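Local coordinates for APC3568 protein (Geobacillus stearothermophilus, PDB 1RFZ), which is of unknown function but, as a member of the PgpA family, may act as a phosphatidylglycerophosphatase, at residues V27-A31 against C50-N55; I89-D93 against C141-L145. All coordinates share one frame; numbering follows the deposited sequence.

Contact 1 (27-31 with 50-55) and contact 2 (89-93 with 141-145) lie on opposite sides of the chain's centre in an all-helical fold, their own centres about 24 Å apart and their nearest atoms about 7 Å apart. They follow one another along the chain: contact 1 closes before contact 2 opens. Helix 145-163 relates them. It starts at the end of the 141-145 segment, and farther along its I152 meets I30 and V54 of contact 1. Contact 1 is apolar packing between two helices, whereas contact 2 couples a helix end to a loop through a hydrogen bond. No active-site residue is known in either contact, and both read as structural packing.

Contact 1 of 2, residues V27-A31 against C50-N55; sequences VEKIA and CIENVN
A31 and V54 meet at the heart of a helix-helix packing in this all-helical fold, where the first turn of helix 27-38 crosses helix 47-58. The segment axes approach to 8.7 Å, and their N-to-C directions differ by 114°. Alanine suits this crossing because the backbones draw close here, with A31 CA 5.0 Å from I51 CA, and its methyl group fits between the helices without pushing them apart.

The apolar contacts carry the interface. V54 divides its two methyl groups: CG2 lies 3.6 Å from A31 CB, while CG1, set anti to the backbone N (chi1 -172°), reaches I30 CG2 at 3.5 Å. Beta-branching thus lets one short residue meet two neighbours. The CB of C50 adds a further contact, 3.9 Å from the CB of A31. I51 reaches across to the first helix with both branches: CG1 passes beside the A31 methyl, and CG2, held anti to the backbone N, comes within 3.6 Å of V27 CG1, the V27 and I51 side chains lying roughly perpendicular. With an alanine at I51 the CG1, CG2 and CD1 atoms are gone, which is likely to leave V27 CG1 without its methyl partner and open a gap beside A31 and the E28 carboxylate. Helix 145-163 covers another face through I152, which touches both I30 and V54.

Polar groups border this apolar patch, but no hydrogen bond joins the two segments. The E28 chain, bent at chi2, slants across the end of I51, with OE2 3.6 Å from I51 CD1, a van der Waals contact. At the far edge the amide of N55 lies across the V27 side chain; OD1 takes a hydrogen bond from R17 NH2 while lying 3.7 Å from V27 CG1.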
ATOM      1  N   VAL A  27      -5.438  24.080 -10.107  1.00 72.58           N
ATOM      2  CA  VAL A  27      -5.612  22.856 -10.889  1.00 68.35           C
ATOM      3  C   VAL A  27      -4.678  22.890 -12.095  1.00 70.65           C
ATOM      4  O   VAL A  27      -4.169  21.861 -12.523  1.00 74.35           O
ATOM      5  CB  VAL A  27      -7.069  22.725 -11.401  1.00 63.67           C
ATOM      6  CG1 VAL A  27      -7.106  22.005 -12.765  1.00 58.72           C
ATOM      7  CG2 VAL A  27      -7.916  21.981 -10.378  1.00 59.78           C
ATOM      8  N   GLU A  28      -4.457  24.090 -12.621  1.00 72.33           N
ATOM      9  CA  GLU A  28      -3.602  24.307 -13.787  1.00 79.90           C
ATOM     10  C   GLU A  28      -2.107  24.076 -13.559  1.00 75.32           C
ATOM     11  O   GLU A  28      -1.418  23.530 -14.415  1.00 78.25           O
ATOM     12  CB  GLU A  28      -3.813  25.735 -14.313  1.00 92.33           C
ATOM     13  CG  GLU A  28      -2.908  26.140 -15.461  1.00109.38           C
ATOM     14  CD  GLU A  28      -3.667  26.324 -16.764  1.00122.74           C
ATOM     15  OE1 GLU A  28      -4.544  27.215 -16.827  1.00134.44           O
ATOM     16  OE2 GLU A  28      -3.393  25.571 -17.721  1.00134.28           O
ATOM     17  N   LYS A  29      -1.598  24.524 -12.421  1.00 72.37           N
ATOM     18  CA  LYS A  29      -0.179  24.349 -12.137  1.00 68.67           C
ATOM     19  C   LYS A  29       0.115  22.873 -11.846  1.00 65.44           C
ATOM     20  O   LYS A  29       1.247  22.398 -12.028  1.00 61.63           O
ATOM     21  CB  LYS A  29       0.252  25.257 -10.980  1.00 70.15           C
ATOM     22  CG  LYS A  29       0.339  26.730 -11.403  1.00 71.65           C
ATOM     23  CD  LYS A  29       0.815  27.655 -10.290  1.00 73.97           C
ATOM     24  CE  LYS A  29      -0.222  27.814  -9.192  1.00 76.93           C
ATOM     25  NZ  LYS A  29       0.188  28.876  -8.223  1.00 79.47           N
ATOM     26  N   ILE A  30      -0.923  22.153 -11.411  1.00 60.25           N
ATOM     27  CA  ILE A  30      -0.834  20.723 -11.151  1.00 54.32           C
ATOM     28  C   ILE A  30      -0.793  20.078 -12.534  1.00 56.35           C
ATOM     29  O   ILE A  30       0.049  19.219 -12.813  1.00 54.70           O
ATOM     30  CB  ILE A  30      -2.068  20.207 -10.420  1.00 47.82           C
ATOM     31  CG1 ILE A  30      -2.238  20.940  -9.094  1.00 44.51           C
ATOM     32  CG2 ILE A  30      -1.917  18.707 -10.154  1.00 49.74           C
ATOM     33  CD1 ILE A  30      -3.317  20.313  -8.208  1.00 39.34           C
ATOM     34  N   ALA A  31      -1.713  20.503 -13.396  1.00 59.55           N
ATOM     35  CA  ALA A  31      -1.768  19.993 -14.757  1.00 64.75           C
ATOM     36  C   ALA A  31      -0.448  20.355 -15.423  1.00 67.53           C
ATOM     37  O   ALA A  31      -0.009  19.697 -16.371  1.00 70.15           O
ATOM     38  CB  ALA A  31      -2.942  20.621 -15.523  1.00 62.86           C
ATOM     39  N   CYS A  50      -4.507  17.427 -19.877  1.00 65.63           N
ATOM     40  CA  CYS A  50      -4.035  17.192 -18.522  1.00 62.78           C
ATOM     41  C   CYS A  50      -5.054  17.683 -17.501  1.00 61.87           C
ATOM     42  O   CYS A  50      -5.476  16.928 -16.621  1.00 60.47           O
ATOM     43  CB  CYS A  50      -2.701  17.914 -18.307  1.00 62.00           C
ATOM     44  SG  CYS A  50      -1.417  17.449 -19.496  1.00 59.69           S
ATOM     45  N   ILE A  51      -5.433  18.954 -17.628  1.00 61.11           N
ATOM     46  CA  ILE A  51      -6.396  19.568 -16.723  1.00 58.60           C
ATOM     47  C   ILE A  51      -7.556  18.624 -16.482  1.00 57.30           C
ATOM     48  O   ILE A  51      -7.961  18.400 -15.340  1.00 56.46           O
ATOM     49  CB  ILE A  51      -6.960  20.887 -17.292  1.00 57.53           C
ATOM     50  CG1 ILE A  51      -5.808  21.823 -17.651  1.00 58.53           C
ATOM     51  CG2 ILE A  51      -7.885  21.548 -16.264  1.00 54.75           C
ATOM     52  CD1 ILE A  51      -6.228  23.279 -17.798  1.00 56.37           C
ATOM     53  N   GLU A  52      -8.080  18.074 -17.569  1.00 56.67           N
ATOM     54  CA  GLU A  52      -9.198  17.147 -17.494  1.00 57.60           C
ATOM     55  C   GLU A  52      -8.887  16.085 -16.441  1.00 54.67           C
ATOM     56  O   GLU A  52      -9.644  15.892 -15.481  1.00 55.59           O
ATOM     57  CB  GLU A  52      -9.424  16.488 -18.862  1.00 60.67           C
ATOM     58  CG  GLU A  52     -10.856  16.569 -19.344  1.00 67.57           C
ATOM     59  CD  GLU A  52     -11.851  16.033 -18.319  1.00 72.40           C
ATOM     60  OE1 GLU A  52     -11.920  14.795 -18.133  1.00 73.99           O
ATOM     61  OE2 GLU A  52     -12.558  16.859 -17.694  1.00 76.20           O
ATOM     62  N   ASN A  53      -7.754  15.409 -16.641  1.00 51.37           N
ATOM     63  CA  ASN A  53      -7.274  14.365 -15.750  1.00 47.93           C
ATOM     64  C   ASN A  53      -7.114  14.887 -14.315  1.00 47.32           C
ATOM     65  O   ASN A  53      -7.644  14.297 -13.364  1.00 46.34           O
ATOM     66  CB  ASN A  53      -5.947  13.823 -16.293  1.00 47.73           C
ATOM     67  CG  ASN A  53      -6.150  12.797 -17.400  1.00 46.33           C
ATOM     68  OD1 ASN A  53      -6.682  11.705 -17.153  1.00 43.93           O
ATOM     69  ND2 ASN A  53      -5.740  13.141 -18.627  1.00 42.82           N
ATOM     70  N   VAL A  54      -6.386  15.989 -14.152  1.00 46.10           N
ATOM     71  CA  VAL A  54      -6.235  16.561 -12.822  1.00 48.36           C
ATOM     72  C   VAL A  54      -7.631  16.734 -12.168  1.00 52.26           C
ATOM     73  O   VAL A  54      -7.829  16.409 -10.991  1.00 50.35           O
ATOM     74  CB  VAL A  54      -5.500  17.919 -12.887  1.00 46.22           C
ATOM     75  CG1 VAL A  54      -5.170  18.412 -11.478  1.00 44.09           C
ATOM     76  CG2 VAL A  54      -4.230  17.764 -13.684  1.00 42.92           C
ATOM     77  N   ASN A  55      -8.603  17.224 -12.935  1.00 56.26           N
ATOM     78  CA  ASN A  55      -9.942  17.408 -12.399  1.00 60.42           C
ATOM     79  C   ASN A  55     -10.525  16.059 -12.042  1.00 62.64           C
ATOM     80  O   ASN A  55     -11.242  15.906 -11.044  1.00 64.01           O
ATOM     81  CB  ASN A  55     -10.846  18.092 -13.423  1.00 62.72           C
ATOM     82  CG  ASN A  55     -10.522  19.566 -13.603  1.00 62.92           C
ATOM     83  OD1 ASN A  55     -10.364  20.304 -12.630  1.00 64.70           O
ATOM     84  ND2 ASN A  55     -10.440  20.004 -14.853  1.00 65.08           N
TER

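Contact 2 of 2, residues I89-D93 against C141-L145; sequences IIRRD and CNTFL
T143 gives its hydroxyl to the main chain of I90: OG1 donates a hydrogen bond to I90 O at 2.6 Å, with a C=O...donor angle of 158° and the donor tilted 15° from the carbonyl plane. The acceptor lies in the last turn of helix 86-92. D93 leaves the helix with positive phi; its N bonds chiefly to I89 O and weakly to I90 O, which takes the T143 hydroxyl as a further donor. OG1 sits anti to the T143 carbonyl carbon (chi1 -72°), aimed at I90 O, while CG2 lies beside D93 OD1.

The remaining contacts are van der Waals. The D93 and T143 side chains run antiparallel past one another, D93 CB lying 3.5 Å from T143 OG1. I90 CG2 approaches the F144 ring obliquely, 4.0 Å from F144 CE1; both residues are apolar, as befits a buried junction. The small C141 fits beside the helix-end carbonyl, 4.1 Å between its SG and I90 O.

The contact ties the end of helix 86-92 to the loop leading into helix 145-163, where D74 OD2 of helix 61-76 takes a hydrogen bond from L145 N while L73 of that helix and D100 and L103 of helix 99-109 pack against F144.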
ATOM      1  N   ILE A  89       7.525  18.686  14.852  1.00 85.80           N
ATOM      2  CA  ILE A  89       7.894  17.671  13.857  1.00 87.14           C
ATOM      3  C   ILE A  89       7.302  18.019  12.484  1.00 87.18           C
ATOM      4  O   ILE A  89       8.014  18.088  11.470  1.00 84.11           O
ATOM      5  CB  ILE A  89       7.369  16.260  14.270  1.00 86.55           C
ATOM      6  CG1 ILE A  89       7.991  15.824  15.599  1.00 87.27           C
ATOM      7  CG2 ILE A  89       7.696  15.240  13.182  1.00 89.97           C
ATOM      8  CD1 ILE A  89       7.494  14.479  16.101  1.00 84.10           C
ATOM      9  N   ILE A  90       5.986  18.232  12.474  1.00 87.67           N
ATOM     10  CA  ILE A  90       5.255  18.576  11.265  1.00 85.07           C
ATOM     11  C   ILE A  90       5.651  19.951  10.758  1.00 85.66           C
ATOM     12  O   ILE A  90       5.836  20.137   9.556  1.00 85.30           O
ATOM     13  CB  ILE A  90       3.727  18.561  11.507  1.00 82.06           C
ATOM     14  CG1 ILE A  90       3.288  17.154  11.909  1.00 81.70           C
ATOM     15  CG2 ILE A  90       2.991  19.028  10.247  1.00 81.65           C
ATOM     16  CD1 ILE A  90       1.802  17.010  12.091  1.00 79.80           C
ATOM     17  N   ARG A  91       5.783  20.917  11.666  1.00 87.77           N
ATOM     18  CA  ARG A  91       6.153  22.248  11.228  1.00 92.38           C
ATOM     19  C   ARG A  91       7.533  22.245  10.584  1.00 95.44           C
ATOM     20  O   ARG A  91       7.756  22.911   9.567  1.00 98.04           O
ATOM     21  CB  ARG A  91       6.119  23.247  12.374  1.00 92.25           C
ATOM     22  CG  ARG A  91       6.189  24.659  11.842  1.00 90.95           C
ATOM     23  CD  ARG A  91       5.594  25.668  12.788  1.00 92.93           C
ATOM     24  NE  ARG A  91       5.470  26.966  12.133  1.00 95.51           N
ATOM     25  CZ  ARG A  91       5.030  28.068  12.730  1.00 97.53           C
ATOM     26  NH1 ARG A  91       4.665  28.030  14.008  1.00 99.11           N
ATOM     27  NH2 ARG A  91       4.964  29.209  12.053  1.00 98.16           N
ATOM     28  N   ARG A  92       8.448  21.474  11.167  1.00 98.60           N
ATOM     29  CA  ARG A  92       9.808  21.377  10.648  1.00102.05           C
ATOM     30  C   ARG A  92       9.879  20.620   9.323  1.00 98.32           C
ATOM     31  O   ARG A  92      10.737  20.913   8.486  1.00 98.60           O
ATOM     32  CB  ARG A  92      10.722  20.694  11.672  1.00109.41           C
ATOM     33  CG  ARG A  92      10.821  21.421  13.005  1.00121.49           C
ATOM     34  CD  ARG A  92      11.303  22.851  12.835  1.00133.65           C
ATOM     35  NE  ARG A  92      11.184  23.609  14.077  1.00143.43           N
ATOM     36  CZ  ARG A  92      11.550  24.880  14.213  1.00147.56           C
ATOM     37  NH1 ARG A  92      12.063  25.537  13.182  1.00149.30           N
ATOM     38  NH2 ARG A  92      11.399  25.495  15.380  1.00149.07           N
ATOM     39  N   ASP A  93       8.984  19.652   9.130  1.00 93.14           N
ATOM     40  CA  ASP A  93       8.978  18.868   7.898  1.00 89.69           C
ATOM     41  C   ASP A  93      10.291  18.095   7.838  1.00 90.85           C
ATOM     42  O   ASP A  93      11.124  18.302   6.941  1.00 90.27           O
ATOM     43  CB  ASP A  93       8.837  19.797   6.673  1.00 84.87           C
ATOM     44  CG  ASP A  93       8.812  19.040   5.336  1.00 78.83           C
ATOM     45  OD1 ASP A  93       8.066  18.038   5.230  1.00 71.52           O
ATOM     46  OD2 ASP A  93       9.528  19.462   4.389  1.00 71.81           O
ATOM     47  N   CYS A 141       3.796  26.789   5.794  1.00 82.78           N
ATOM     48  CA  CYS A 141       4.066  25.368   6.044  1.00 81.27           C
ATOM     49  C   CYS A 141       3.322  24.486   5.036  1.00 81.07           C
ATOM     50  O   CYS A 141       2.088  24.434   5.035  1.00 79.61           O
ATOM     51  CB  CYS A 141       3.626  24.987   7.458  1.00 80.22           C
ATOM     52  SG  CYS A 141       3.730  23.218   7.793  1.00 77.42           S
ATOM     53  N   ASN A 142       4.081  23.786   4.194  1.00 80.41           N
ATOM     54  CA  ASN A 142       3.509  22.927   3.164  1.00 79.84           C
ATOM     55  C   ASN A 142       3.939  21.466   3.284  1.00 79.79           C
ATOM     56  O   ASN A 142       4.092  20.771   2.280  1.00 81.60           O
ATOM     57  CB  ASN A 142       3.884  23.468   1.784  1.00 80.17           C
ATOM     58  CG  ASN A 142       3.377  24.881   1.557  1.00 79.76           C
ATOM     59  OD1 ASN A 142       2.187  25.153   1.703  1.00 79.49           O
ATOM     60  ND2 ASN A 142       4.279  25.788   1.191  1.00 80.26           N
ATOM     61  N   THR A 143       4.120  21.005   4.516  1.00 79.45           N
ATOM     62  CA  THR A 143       4.529  19.631   4.779  1.00 78.73           C
ATOM     63  C   THR A 143       3.751  18.594   3.963  1.00 76.09           C
ATOM     64  O   THR A 143       4.338  17.791   3.233  1.00 76.94           O
ATOM     65  CB  THR A 143       4.377  19.294   6.279  1.00 81.04           C
ATOM     66  OG1 THR A 143       5.392  19.979   7.021  1.00 83.71           O
ATOM     67  CG2 THR A 143       4.493  17.791   6.517  1.00 82.79           C
ATOM     68  N   PHE A 144       2.432  18.608   4.092  1.00 71.71           N
ATOM     69  CA  PHE A 144       1.605  17.662   3.373  1.00 65.40           C
ATOM     70  C   PHE A 144       1.310  18.040   1.937  1.00 65.97           C
ATOM     71  O   PHE A 144       1.466  17.221   1.027  1.00 66.10           O
ATOM     72  CB  PHE A 144       0.277  17.482   4.081  1.00 57.83           C
ATOM     73  CG  PHE A 144       0.384  16.795   5.391  1.00 52.17           C
ATOM     74  CD1 PHE A 144       0.693  17.514   6.541  1.00 49.64           C
ATOM     75  CD2 PHE A 144       0.108  15.434   5.491  1.00 49.50           C
ATOM     76  CE1 PHE A 144       0.715  16.878   7.797  1.00 49.19           C
ATOM     77  CE2 PHE A 144       0.125  14.784   6.729  1.00 48.64           C
ATOM     78  CZ  PHE A 144       0.427  15.505   7.892  1.00 48.22           C
ATOM     79  N   LEU A 145       0.879  19.283   1.742  1.00 66.20           N
ATOM     80  CA  LEU A 145       0.497  19.748   0.421  1.00 68.70           C
ATOM     81  C   LEU A 145       1.445  19.524  -0.754  1.00 72.49           C
ATOM     82  O   LEU A 145       0.992  19.115  -1.825  1.00 70.66           O
ATOM     83  CB  LEU A 145       0.103  21.229   0.453  1.00 65.92           C
ATOM     84  CG  LEU A 145      -0.525  21.623  -0.900  1.00 65.80           C
ATOM     85  CD1 LEU A 145      -1.802  20.800  -1.113  1.00 61.76           C
ATOM     86  CD2 LEU A 145      -0.821  23.119  -0.963  1.00 62.53           C
TER